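Local coordinates for protein alpha-glucosidase ([Eubacterium] rectale, PDB 6PNR) that probably hydrolyses alpha-linked sulfoquinovosides, the sulfonated sugars of sulfolipids, as a sulfoquinovosidase of glycoside hydrolase family 31, at residues A[288-293]-A[327-332]; A[346-351]-A[394-399]; A[233-238]-A[435-440]. One frame throughout, in Å; residues are numbered along the deposited sequence.

Interaction 1: A[288-293]-A[327-332]. With 9VH ([(3~{S},4~{R},5~{R})-4,5-bis(oxidanyl)piperidin-3-yl]methanesulfonic acid), chain C.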
loop_
_atom_site.group_PDB
_atom_site.type_symbol
_atom_site.label_atom_id
_atom_site.label_comp_id
_atom_site.label_asym_id
_atom_site.label_seq_id
_atom_site.Cartn_x
_atom_site.Cartn_y
_atom_site.Cartn_z
ATOM N N GLN A 288 22.855 -23.917 10.624
ATOM C CA GLN A 288 23.994 -23.882 9.709
ATOM C C GLN A 288 23.632 -24.662 8.446
ATOM O O GLN A 288 23.381 -25.873 8.512
ATOM C CB GLN A 288 25.241 -24.456 10.397
ATOM C CG GLN A 288 26.468 -24.644 9.507
ATOM C CD GLN A 288 27.057 -23.346 8.964
ATOM O OE1 GLN A 288 26.582 -22.248 9.253
ATOM N NE2 GLN A 288 28.105 -23.478 8.170
ATOM N N TRP A 289 23.601 -23.979 7.292
ATOM C CA TRP A 289 23.065 -24.582 6.058
ATOM C C TRP A 289 24.173 -25.340 5.319
ATOM O O TRP A 289 24.708 -24.919 4.289
ATOM C CB TRP A 289 22.405 -23.523 5.181
ATOM C CG TRP A 289 21.167 -22.910 5.808
ATOM C CD1 TRP A 289 20.682 -23.142 7.068
ATOM C CD2 TRP A 289 20.268 -21.976 5.201
ATOM N NE1 TRP A 289 19.548 -22.399 7.281
ATOM C CE2 TRP A 289 19.270 -21.679 6.151
ATOM C CE3 TRP A 289 20.205 -21.366 3.943
ATOM C CZ2 TRP A 289 18.227 -20.811 5.884
ATOM C CZ3 TRP A 289 19.170 -20.494 3.683
ATOM C CH2 TRP A 289 18.189 -20.227 4.650
ATOM N N ASP A 290 24.495 -26.503 5.879
ATOM C CA ASP A 290 25.534 -27.394 5.364
ATOM C C ASP A 290 25.100 -28.805 5.766
ATOM O O ASP A 290 25.282 -29.196 6.921
ATOM C CB ASP A 290 26.885 -27.014 5.957
ATOM C CG ASP A 290 28.051 -27.724 5.287
ATOM O OD1 ASP A 290 27.908 -28.179 4.131
ATOM O OD2 ASP A 290 29.116 -27.817 5.934
ATOM N N TRP A 291 24.505 -29.548 4.828
ATOM C CA TRP A 291 23.628 -30.682 5.158
ATOM C C TRP A 291 24.402 -31.977 5.426
ATOM O O TRP A 291 24.191 -33.003 4.783
ATOM C CB TRP A 291 22.606 -30.878 4.044
ATOM C CG TRP A 291 22.050 -29.573 3.564
ATOM C CD1 TRP A 291 22.071 -29.084 2.282
ATOM C CD2 TRP A 291 21.432 -28.562 4.368
ATOM N NE1 TRP A 291 21.495 -27.833 2.244
ATOM C CE2 TRP A 291 21.086 -27.495 3.509
ATOM C CE3 TRP A 291 21.125 -28.455 5.731
ATOM C CZ2 TRP A 291 20.454 -26.338 3.970
ATOM C CZ3 TRP A 291 20.485 -27.300 6.182
ATOM C CH2 TRP A 291 20.156 -26.267 5.306
ATOM N N LYS A 292 25.300 -31.902 6.412
ATOM C CA LYS A 292 25.980 -33.040 7.018
ATOM C C LYS A 292 25.884 -32.867 8.523
ATOM O O LYS A 292 25.886 -31.736 9.016
ATOM C CB LYS A 292 27.459 -33.114 6.606
ATOM C CG LYS A 292 27.664 -33.006 5.100
ATOM C CD LYS A 292 29.052 -33.457 4.657
ATOM C CE LYS A 292 30.135 -32.479 5.036
ATOM N NZ LYS A 292 31.447 -32.921 4.472
ATOM N N TYR A 293 25.788 -33.977 9.263
ATOM C CA TYR A 293 25.547 -33.818 10.690
ATOM C C TYR A 293 26.744 -33.136 11.341
ATOM O O TYR A 293 27.875 -33.202 10.853
ATOM C CB TYR A 293 25.209 -35.149 11.361
ATOM C CG TYR A 293 26.357 -36.052 11.755
ATOM C CD1 TYR A 293 26.824 -37.025 10.882
ATOM C CD2 TYR A 293 26.927 -35.981 13.029
ATOM C CE1 TYR A 293 27.854 -37.876 11.236
ATOM C CE2 TYR A 293 27.970 -36.833 13.395
ATOM C CZ TYR A 293 28.422 -37.780 12.488
ATOM O OH TYR A 293 29.449 -38.640 12.823
ATOM N N GLY A 327 30.314 -23.296 4.284
ATOM C CA GLY A 327 30.153 -24.712 4.535
ATOM C C GLY A 327 30.962 -25.606 3.597
ATOM O O GLY A 327 31.408 -25.197 2.525
ATOM N N GLU A 328 31.116 -26.865 4.018
ATOM C CA GLU A 328 31.830 -27.845 3.203
ATOM C C GLU A 328 31.094 -28.124 1.896
ATOM O O GLU A 328 31.703 -28.151 0.821
ATOM C CB GLU A 328 32.030 -29.141 3.996
ATOM C CG GLU A 328 33.127 -29.062 5.058
ATOM C CD GLU A 328 34.513 -28.821 4.448
ATOM O OE1 GLU A 328 34.958 -29.654 3.618
ATOM O OE2 GLU A 328 35.146 -27.790 4.783
ATOM N N LEU A 329 29.785 -28.353 1.960
ATOM C CA LEU A 329 29.063 -28.643 0.727
ATOM C C LEU A 329 29.020 -27.428 -0.194
ATOM O O LEU A 329 29.038 -27.584 -1.421
ATOM C CB LEU A 329 27.660 -29.158 1.053
ATOM C CG LEU A 329 27.643 -30.581 1.627
ATOM C CD1 LEU A 329 26.235 -30.986 2.057
ATOM C CD2 LEU A 329 28.214 -31.593 0.619
ATOM N N TYR A 330 28.984 -26.212 0.360
ATOM C CA TYR A 330 29.107 -25.028 -0.488
ATOM C C TYR A 330 30.415 -25.050 -1.270
ATOM O O TYR A 330 30.441 -24.749 -2.468
ATOM C CB TYR A 330 29.022 -23.749 0.344
ATOM C CG TYR A 330 29.261 -22.501 -0.473
ATOM C CD1 TYR A 330 30.543 -21.996 -0.658
ATOM C CD2 TYR A 330 28.204 -21.836 -1.079
ATOM C CE1 TYR A 330 30.760 -20.867 -1.427
ATOM C CE2 TYR A 330 28.415 -20.709 -1.843
ATOM C CZ TYR A 330 29.693 -20.226 -2.014
ATOM O OH TYR A 330 29.892 -19.095 -2.774
ATOM N N LYS A 331 31.518 -25.384 -0.594
ATOM C CA LYS A 331 32.818 -25.389 -1.259
ATOM C C LYS A 331 32.819 -26.351 -2.440
ATOM O O LYS A 331 33.267 -26.004 -3.539
ATOM C CB LYS A 331 33.906 -25.754 -0.247
ATOM C CG LYS A 331 35.326 -25.775 -0.809
ATOM C CD LYS A 331 36.320 -26.370 0.203
ATOM C CE LYS A 331 37.675 -26.673 -0.453
ATOM N NZ LYS A 331 38.611 -27.404 0.453
ATOM N N GLU A 332 32.282 -27.552 -2.236
ATOM C CA GLU A 332 32.183 -28.547 -3.300
ATOM C C GLU A 332 31.262 -28.087 -4.427
ATOM O O GLU A 332 31.588 -28.249 -5.610
ATOM C CB GLU A 332 31.689 -29.866 -2.710
ATOM C CG GLU A 332 31.509 -30.975 -3.728
ATOM C CD GLU A 332 31.125 -32.298 -3.089
ATOM O OE1 GLU A 332 31.221 -32.430 -1.853
ATOM O OE2 GLU A 332 30.723 -33.211 -3.831
HETATM O O1 9VH C . 16.204 -20.587 11.007
HETATM S S1 9VH C . 16.386 -21.408 9.823
HETATM O O2 9VH C . 16.064 -20.652 8.637
HETATM O O3 9VH C . 17.691 -22.024 9.808
HETATM C C1 9VH C . 15.193 -22.706 9.988
HETATM C C2 9VH C . 13.732 -22.241 9.934
HETATM C C3 9VH C . 13.396 -21.906 8.488
HETATM N N1 9VH C . 11.985 -21.722 8.150
HETATM C C4 9VH C . 11.151 -22.824 8.630
HETATM C C5 9VH C . 11.337 -23.006 10.128
HETATM O O4 9VH C . 10.501 -24.080 10.552
HETATM C C6 9VH C . 12.790 -23.332 10.440
HETATM O O5 9VH C . 12.969 -23.518 11.842
HETATM O O HOH W 1 27.260 -24.930 2.963
#
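With CG anti to its backbone N (chi1 -170°), Asp-290 carries its carboxylate out from the loop to the first turn of helix 328-335 and grips two successive backbone amides. OD1 accepts Leu-329 N at 2.9 Å on its syn side, while OD2 takes Glu-328 N, also at 2.9 Å, from above the carboxylate plane. The helix end would probably favour the negative charge. Packing here is tight: OD2 lies 3.6 Å from CA of Gly-327, the N-cap residue, where any CB would collide with Asp-290 CG. Leu-329 closes the flank, its CD1 3.6 Å from Trp-291 N, a buried amide with no partner. The segment 288-293 belongs to the loop after strand 285-287 in the TIM-barrel domain and reaches the active site through Trp-289, whose NE1 gives a nearly straight hydrogen bond (169°) to sulfonate O3 of the inhibitor at 3.2 Å. A water donates a hydrogen bond to Trp-289 O and accepts a weak one from Tyr-330 N. The outer side is looser. Lys-292, bent at chi3, lays NZ 3.9 Å from Glu-328 CB, yet NZ and Glu-328 OE1 stay 4.9 Å apart, too far for a salt bridge.

Interaction 2: A[346-351]-A[394-399]; sequences SDYLVD and YLPTDD
Tyr-348 sets CG anti to the backbone N (chi1 -163°), on a CB that points toward the 394-399 loop, and Asp-398 holds CG in the crowded position between its backbone N and carbonyl carbon (chi1 53°), its carboxylate coming nearer to the tyrosine than the direction of its CB would suggest. Tyr-348 OH donates to Asp-398 OD1 at 2.9 Å, using the syn lone pair of that oxygen; ring and carboxylate planes stand 33° apart. The same OD1 also takes a weak, strongly bent bond from Asp-399 N. Pro-396 covers one face of the tyrosine ring: its CG makes a CH-pi contact 3.8 Å from the ring centroid, shifted toward the hydroxyl end, so that CG comes within 3.5 Å of Tyr-348 CZ. At the ring edge, Asp-399 O, a buried carbonyl oxygen with no hydrogen-bond partner in the model, lies 3.3 Å from Tyr-348 CD2. Lys-342 adds a cation-pi contact to the same ring. Further along, Val-350 packs more loosely, with CG2 4.3 Å from Pro-396 CD and CG1 4.4 Å from CD2 at the edge of Tyr-394. That second tyrosine stacks on Phe-352 and bonds through OH to Glu-137. The contact thus lays strand 349-351, of a small antiparallel sheet with 356-359 and 322-324, against the loop that follows barrel strand 386-389. This small sheet lies in the chain between barrel strands 314-319 and 386-389 of the family 31 TIM barrel, and the loop it meets leaves the inhibitor pocket just after Asp-390 and Phe-391.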
loop_
_atom_site.group_PDB
_atom_site.type_symbol
_atom_site.label_atom_id
_atom_site.label_comp_id
_atom_site.label_asym_id
_atom_site.label_seq_id
_atom_site.Cartn_x
_atom_site.Cartn_y
_atom_site.Cartn_z
ATOM N N SER A 346 29.670 -14.698 -11.838
ATOM C CA SER A 346 29.917 -15.155 -10.475
ATOM C C SER A 346 28.695 -15.887 -9.920
ATOM O O SER A 346 27.577 -15.745 -10.417
ATOM C CB SER A 346 30.274 -13.977 -9.568
ATOM O OG SER A 346 29.220 -13.025 -9.517
ATOM N N ASP A 347 28.923 -16.684 -8.876
ATOM C CA ASP A 347 27.803 -17.319 -8.192
ATOM C C ASP A 347 26.953 -16.265 -7.495
ATOM O O ASP A 347 27.468 -15.329 -6.879
ATOM C CB ASP A 347 28.288 -18.351 -7.177
ATOM C CG ASP A 347 28.938 -19.544 -7.831
ATOM O OD1 ASP A 347 28.693 -19.754 -9.042
ATOM O OD2 ASP A 347 29.689 -20.267 -7.137
ATOM N N TYR A 348 25.640 -16.403 -7.622
ATOM C CA TYR A 348 24.727 -15.490 -6.956
ATOM C C TYR A 348 24.665 -15.876 -5.482
ATOM O O TYR A 348 24.375 -17.030 -5.153
ATOM C CB TYR A 348 23.353 -15.550 -7.622
ATOM C CG TYR A 348 22.437 -14.386 -7.310
ATOM C CD1 TYR A 348 22.187 -13.998 -6.001
ATOM C CD2 TYR A 348 21.823 -13.672 -8.334
ATOM C CE1 TYR A 348 21.339 -12.933 -5.719
ATOM C CE2 TYR A 348 20.980 -12.609 -8.058
ATOM C CZ TYR A 348 20.745 -12.243 -6.744
ATOM O OH TYR A 348 19.909 -11.185 -6.460
ATOM N N LEU A 349 24.968 -14.931 -4.599
ATOM C CA LEU A 349 24.890 -15.150 -3.159
ATOM C C LEU A 349 23.674 -14.400 -2.637
ATOM O O LEU A 349 23.653 -13.168 -2.642
ATOM C CB LEU A 349 26.168 -14.701 -2.454
ATOM C CG LEU A 349 27.364 -15.650 -2.618
ATOM C CD1 LEU A 349 28.530 -15.200 -1.772
ATOM C CD2 LEU A 349 26.973 -17.069 -2.250
ATOM N N VAL A 350 22.660 -15.144 -2.203
ATOM C CA VAL A 350 21.431 -14.561 -1.678
ATOM C C VAL A 350 21.597 -14.293 -0.187
ATOM O O VAL A 350 22.071 -15.156 0.565
ATOM C CB VAL A 350 20.234 -15.488 -1.943
ATOM C CG1 VAL A 350 18.944 -14.897 -1.355
ATOM C CG2 VAL A 350 20.085 -15.746 -3.456
ATOM N N ASP A 351 21.182 -13.098 0.244
ATOM C CA ASP A 351 21.204 -12.709 1.653
ATOM C C ASP A 351 19.968 -13.266 2.354
ATOM O O ASP A 351 18.837 -12.875 2.045
ATOM C CB ASP A 351 21.258 -11.185 1.772
ATOM C CG ASP A 351 21.333 -10.701 3.219
ATOM O OD1 ASP A 351 21.496 -11.528 4.137
ATOM O OD2 ASP A 351 21.228 -9.478 3.444
ATOM N N TYR A 394 12.861 -18.331 -2.611
ATOM C CA TYR A 394 13.772 -17.188 -2.589
ATOM C C TYR A 394 14.514 -16.975 -3.900
ATOM O O TYR A 394 15.576 -16.344 -3.889
ATOM C CB TYR A 394 14.816 -17.349 -1.481
ATOM C CG TYR A 394 14.420 -16.912 -0.087
ATOM C CD1 TYR A 394 13.372 -17.510 0.573
ATOM C CD2 TYR A 394 15.156 -15.944 0.590
ATOM C CE1 TYR A 394 13.033 -17.138 1.859
ATOM C CE2 TYR A 394 14.835 -15.573 1.885
ATOM C CZ TYR A 394 13.764 -16.171 2.508
ATOM O OH TYR A 394 13.411 -15.821 3.791
ATOM N N LEU A 395 14.030 -17.504 -5.013
ATOM C CA LEU A 395 14.806 -17.311 -6.242
ATOM C C LEU A 395 14.672 -15.864 -6.701
ATOM O O LEU A 395 13.550 -15.401 -6.956
ATOM C CB LEU A 395 14.377 -18.259 -7.359
ATOM C CG LEU A 395 15.261 -18.200 -8.623
ATOM C CD1 LEU A 395 16.537 -18.996 -8.428
ATOM C CD2 LEU A 395 14.508 -18.701 -9.848
ATOM N N PRO A 396 15.767 -15.123 -6.828
ATOM C CA PRO A 396 15.672 -13.730 -7.274
ATOM C C PRO A 396 15.375 -13.659 -8.763
ATOM O O PRO A 396 15.424 -14.651 -9.489
ATOM C CB PRO A 396 17.044 -13.142 -6.937
ATOM C CG PRO A 396 17.958 -14.319 -6.914
ATOM C CD PRO A 396 17.149 -15.528 -6.525
ATOM N N THR A 397 15.043 -12.450 -9.216
ATOM C CA THR A 397 14.725 -12.226 -10.616
ATOM C C THR A 397 15.625 -11.189 -11.271
ATOM O O THR A 397 15.486 -10.941 -12.473
ATOM C CB THR A 397 13.272 -11.765 -10.770
ATOM O OG1 THR A 397 13.115 -10.486 -10.134
ATOM C CG2 THR A 397 12.309 -12.767 -10.160
ATOM N N ASP A 398 16.530 -10.567 -10.520
ATOM C CA ASP A 398 17.156 -9.346 -11.010
ATOM C C ASP A 398 18.325 -9.649 -11.935
ATOM O O ASP A 398 18.430 -9.069 -13.022
ATOM C CB ASP A 398 17.596 -8.461 -9.831
ATOM C CG ASP A 398 18.479 -9.195 -8.815
ATOM O OD1 ASP A 398 18.799 -10.384 -9.022
ATOM O OD2 ASP A 398 18.862 -8.570 -7.800
ATOM N N ASP A 399 19.201 -10.565 -11.537
ATOM C CA ASP A 399 20.483 -10.711 -12.210
ATOM C C ASP A 399 20.975 -12.144 -11.993
ATOM O O ASP A 399 21.996 -12.411 -11.358
ATOM C CB ASP A 399 21.482 -9.679 -11.683
ATOM C CG ASP A 399 22.806 -9.723 -12.407
ATOM O OD1 ASP A 399 22.939 -10.515 -13.361
ATOM O OD2 ASP A 399 23.712 -8.957 -12.014
#

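Interaction 3: A[233-238]-A[435-440]; sequences KLPDWV and DVVYFM
The indole of Trp-237 meets Asp-435 O at its edge, in the ring plane, while its own neighbour Val-238 rests CG1 over one face, offset toward the rim. Lys-314 makes a cation-pi contact with the same ring. The setting is the family 31 TIM barrel: segment 233-238 leads into strand 242-245, and 435-440 carries strand 437-439. Both are parallel strands of the barrel, and the contact joins the turn leading into the first to the start of the second, at the N-terminal end of the barrel strands, the side of such barrels that lies away from the active site. With CG between its backbone N and carbonyl carbon (chi1 55°), Trp-237 brings the end of its side chain nearer to 435-440 than the direction of its CB would. NE1 gives a nearly straight hydrogen bond of 3.0 Å to Asp-435 O (165° at the hydrogen), and the donor sits somewhat tilted from the carbonyl plane. The six-membered ring approaches Val-437, with CH2 4.0 Å from CG1. An alanine in place of Trp-237 would probably leave Asp-435 O without this donor and open a gap beside Val-437 CG1. Val-437 points its side chain into the contact and is shared by several partners: Val-238 CG1 also approaches its CG1, more loosely, and Leu-234 CD2 lies 4.0 Å from its CG2. Pro-235 crosses the valine at about a right angle, with CD 4.0 Å from Val-437 CB. The adjacent CG of Pro-235 is 3.5 Å from Asp-435 C, of the same carbonyl that Trp-237 NE1 binds.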
loop_
_atom_site.group_PDB
_atom_site.type_symbol
_atom_site.label_atom_id
_atom_site.label_comp_id
_atom_site.label_asym_id
_atom_site.label_seq_id
_atom_site.Cartn_x
_atom_site.Cartn_y
_atom_site.Cartn_z
ATOM N N LYS A 233 0.746 -43.080 1.214
ATOM C CA LYS A 233 0.380 -43.189 2.619
ATOM C C LYS A 233 1.551 -42.749 3.493
ATOM O O LYS A 233 2.720 -42.859 3.108
ATOM C CB LYS A 233 -0.025 -44.626 2.954
ATOM C CG LYS A 233 -1.216 -45.103 2.130
ATOM C CD LYS A 233 -1.762 -46.451 2.605
ATOM C CE LYS A 233 -0.736 -47.565 2.476
ATOM N NZ LYS A 233 -1.250 -48.854 3.054
ATOM N N LEU A 234 1.227 -42.215 4.666
ATOM C CA LEU A 234 2.257 -41.873 5.633
ATOM C C LEU A 234 2.826 -43.143 6.272
ATOM O O LEU A 234 2.108 -44.131 6.448
ATOM C CB LEU A 234 1.691 -40.960 6.724
ATOM C CG LEU A 234 1.296 -39.550 6.318
ATOM C CD1 LEU A 234 0.549 -38.885 7.458
ATOM C CD2 LEU A 234 2.536 -38.728 5.949
ATOM N N PRO A 235 4.108 -43.132 6.652
ATOM C CA PRO A 235 4.684 -44.301 7.335
ATOM C C PRO A 235 3.912 -44.641 8.600
ATOM O O PRO A 235 3.453 -43.756 9.323
ATOM C CB PRO A 235 6.115 -43.855 7.660
ATOM C CG PRO A 235 6.416 -42.747 6.688
ATOM C CD PRO A 235 5.094 -42.056 6.450
ATOM N N ASP A 236 3.774 -45.950 8.873
ATOM C CA ASP A 236 3.026 -46.374 10.054
ATOM C C ASP A 236 3.587 -45.772 11.340
ATOM O O ASP A 236 2.835 -45.563 12.297
ATOM C CB ASP A 236 3.013 -47.901 10.177
ATOM C CG ASP A 236 1.768 -48.525 9.570
ATOM O OD1 ASP A 236 0.803 -47.784 9.284
ATOM O OD2 ASP A 236 1.757 -49.761 9.373
ATOM N N TRP A 237 4.894 -45.507 11.401
ATOM C CA TRP A 237 5.457 -45.064 12.675
ATOM C C TRP A 237 5.006 -43.664 13.085
ATOM O O TRP A 237 5.139 -43.322 14.268
ATOM C CB TRP A 237 6.994 -45.120 12.660
ATOM C CG TRP A 237 7.680 -44.367 11.546
ATOM C CD1 TRP A 237 8.155 -44.899 10.380
ATOM C CD2 TRP A 237 7.987 -42.963 11.499
ATOM N NE1 TRP A 237 8.738 -43.921 9.619
ATOM C CE2 TRP A 237 8.645 -42.724 10.277
ATOM C CE3 TRP A 237 7.773 -41.889 12.372
ATOM C CZ2 TRP A 237 9.087 -41.458 9.898
ATOM C CZ3 TRP A 237 8.214 -40.628 11.997
ATOM C CH2 TRP A 237 8.865 -40.424 10.770
ATOM N N VAL A 238 4.472 -42.843 12.166
ATOM C CA VAL A 238 4.071 -41.501 12.594
ATOM C C VAL A 238 2.947 -41.584 13.619
ATOM O O VAL A 238 2.826 -40.715 14.491
ATOM C CB VAL A 238 3.661 -40.581 11.412
ATOM C CG1 VAL A 238 4.685 -40.593 10.287
ATOM C CG2 VAL A 238 2.254 -40.885 10.907
ATOM N N ASP A 435 7.905 -45.105 3.653
ATOM C CA ASP A 435 8.636 -45.453 4.870
ATOM C C ASP A 435 9.330 -44.274 5.521
ATOM O O ASP A 435 9.550 -44.296 6.733
ATOM C CB ASP A 435 9.690 -46.527 4.591
ATOM C CG ASP A 435 9.096 -47.798 4.012
ATOM O OD1 ASP A 435 7.955 -48.149 4.379
ATOM O OD2 ASP A 435 9.781 -48.432 3.186
ATOM N N VAL A 436 9.703 -43.270 4.743
ATOM C CA VAL A 436 10.266 -42.031 5.268
ATOM C C VAL A 436 9.393 -40.899 4.763
ATOM O O VAL A 436 8.737 -41.018 3.724
ATOM C CB VAL A 436 11.735 -41.805 4.857
ATOM C CG1 VAL A 436 12.588 -43.030 5.140
ATOM C CG2 VAL A 436 11.817 -41.406 3.416
ATOM N N VAL A 437 9.367 -39.797 5.498
ATOM C CA VAL A 437 8.492 -38.699 5.110
ATOM C C VAL A 437 9.227 -37.379 5.280
ATOM O O VAL A 437 9.879 -37.151 6.304
ATOM C CB VAL A 437 7.172 -38.714 5.914
ATOM C CG1 VAL A 437 7.431 -38.720 7.419
ATOM C CG2 VAL A 437 6.280 -37.542 5.496
ATOM N N TYR A 438 9.140 -36.518 4.267
ATOM C CA TYR A 438 9.632 -35.154 4.385
ATOM C C TYR A 438 8.437 -34.215 4.312
ATOM O O TYR A 438 7.389 -34.558 3.758
ATOM C CB TYR A 438 10.677 -34.806 3.304
ATOM C CG TYR A 438 10.223 -35.163 1.906
ATOM C CD1 TYR A 438 10.419 -36.440 1.398
ATOM C CD2 TYR A 438 9.575 -34.229 1.105
ATOM C CE1 TYR A 438 9.980 -36.785 0.122
ATOM C CE2 TYR A 438 9.119 -34.562 -0.169
ATOM C CZ TYR A 438 9.330 -35.842 -0.655
ATOM O OH TYR A 438 8.882 -36.183 -1.913
ATOM N N PHE A 439 8.566 -33.043 4.907
ATOM C CA PHE A 439 7.454 -32.102 4.860
ATOM C C PHE A 439 7.937 -30.758 4.351
ATOM O O PHE A 439 9.014 -30.290 4.730
ATOM C CB PHE A 439 6.739 -31.974 6.229
ATOM C CG PHE A 439 7.653 -32.073 7.429
ATOM C CD1 PHE A 439 8.084 -33.307 7.902
ATOM C CD2 PHE A 439 8.041 -30.921 8.117
ATOM C CE1 PHE A 439 8.905 -33.391 9.019
ATOM C CE2 PHE A 439 8.868 -30.998 9.236
ATOM C CZ PHE A 439 9.299 -32.213 9.686
ATOM N N MET A 440 7.142 -30.159 3.464
ATOM C CA MET A 440 7.484 -28.916 2.791
ATOM C C MET A 440 6.452 -27.840 3.101
ATOM O O MET A 440 5.270 -28.128 3.313
ATOM C CB MET A 440 7.566 -29.130 1.277
ATOM C CG MET A 440 8.384 -30.358 0.871
ATOM S SD MET A 440 8.569 -30.466 -0.910
ATOM C CE MET A 440 9.523 -28.990 -1.268
#

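Overall arrangement
All three contacts lie in the TIM-barrel domain. Interaction 3 lies at the barrel strands, joins elements far apart in sequence and is mostly buried and apolar, with one indole-to-carbonyl bond. Interactions 1 and 2 lie on the same side of the chain's centre and farther from it, among the loops and small sheet near the inhibitor. They touch, Tyr-330 OH against Leu-349 CD2, where helix 328-335 and the next strand, 349-351, come together. Their chemistry differs: interaction 1 relies on a carboxylate at a helix start and is partly buried, whereas interaction 2 is a buried ring-on-proline contact closed by a phenol-to-carboxylate bond. Interaction 3 stays clear of both, its nearest atoms about 11 to 12 Å away.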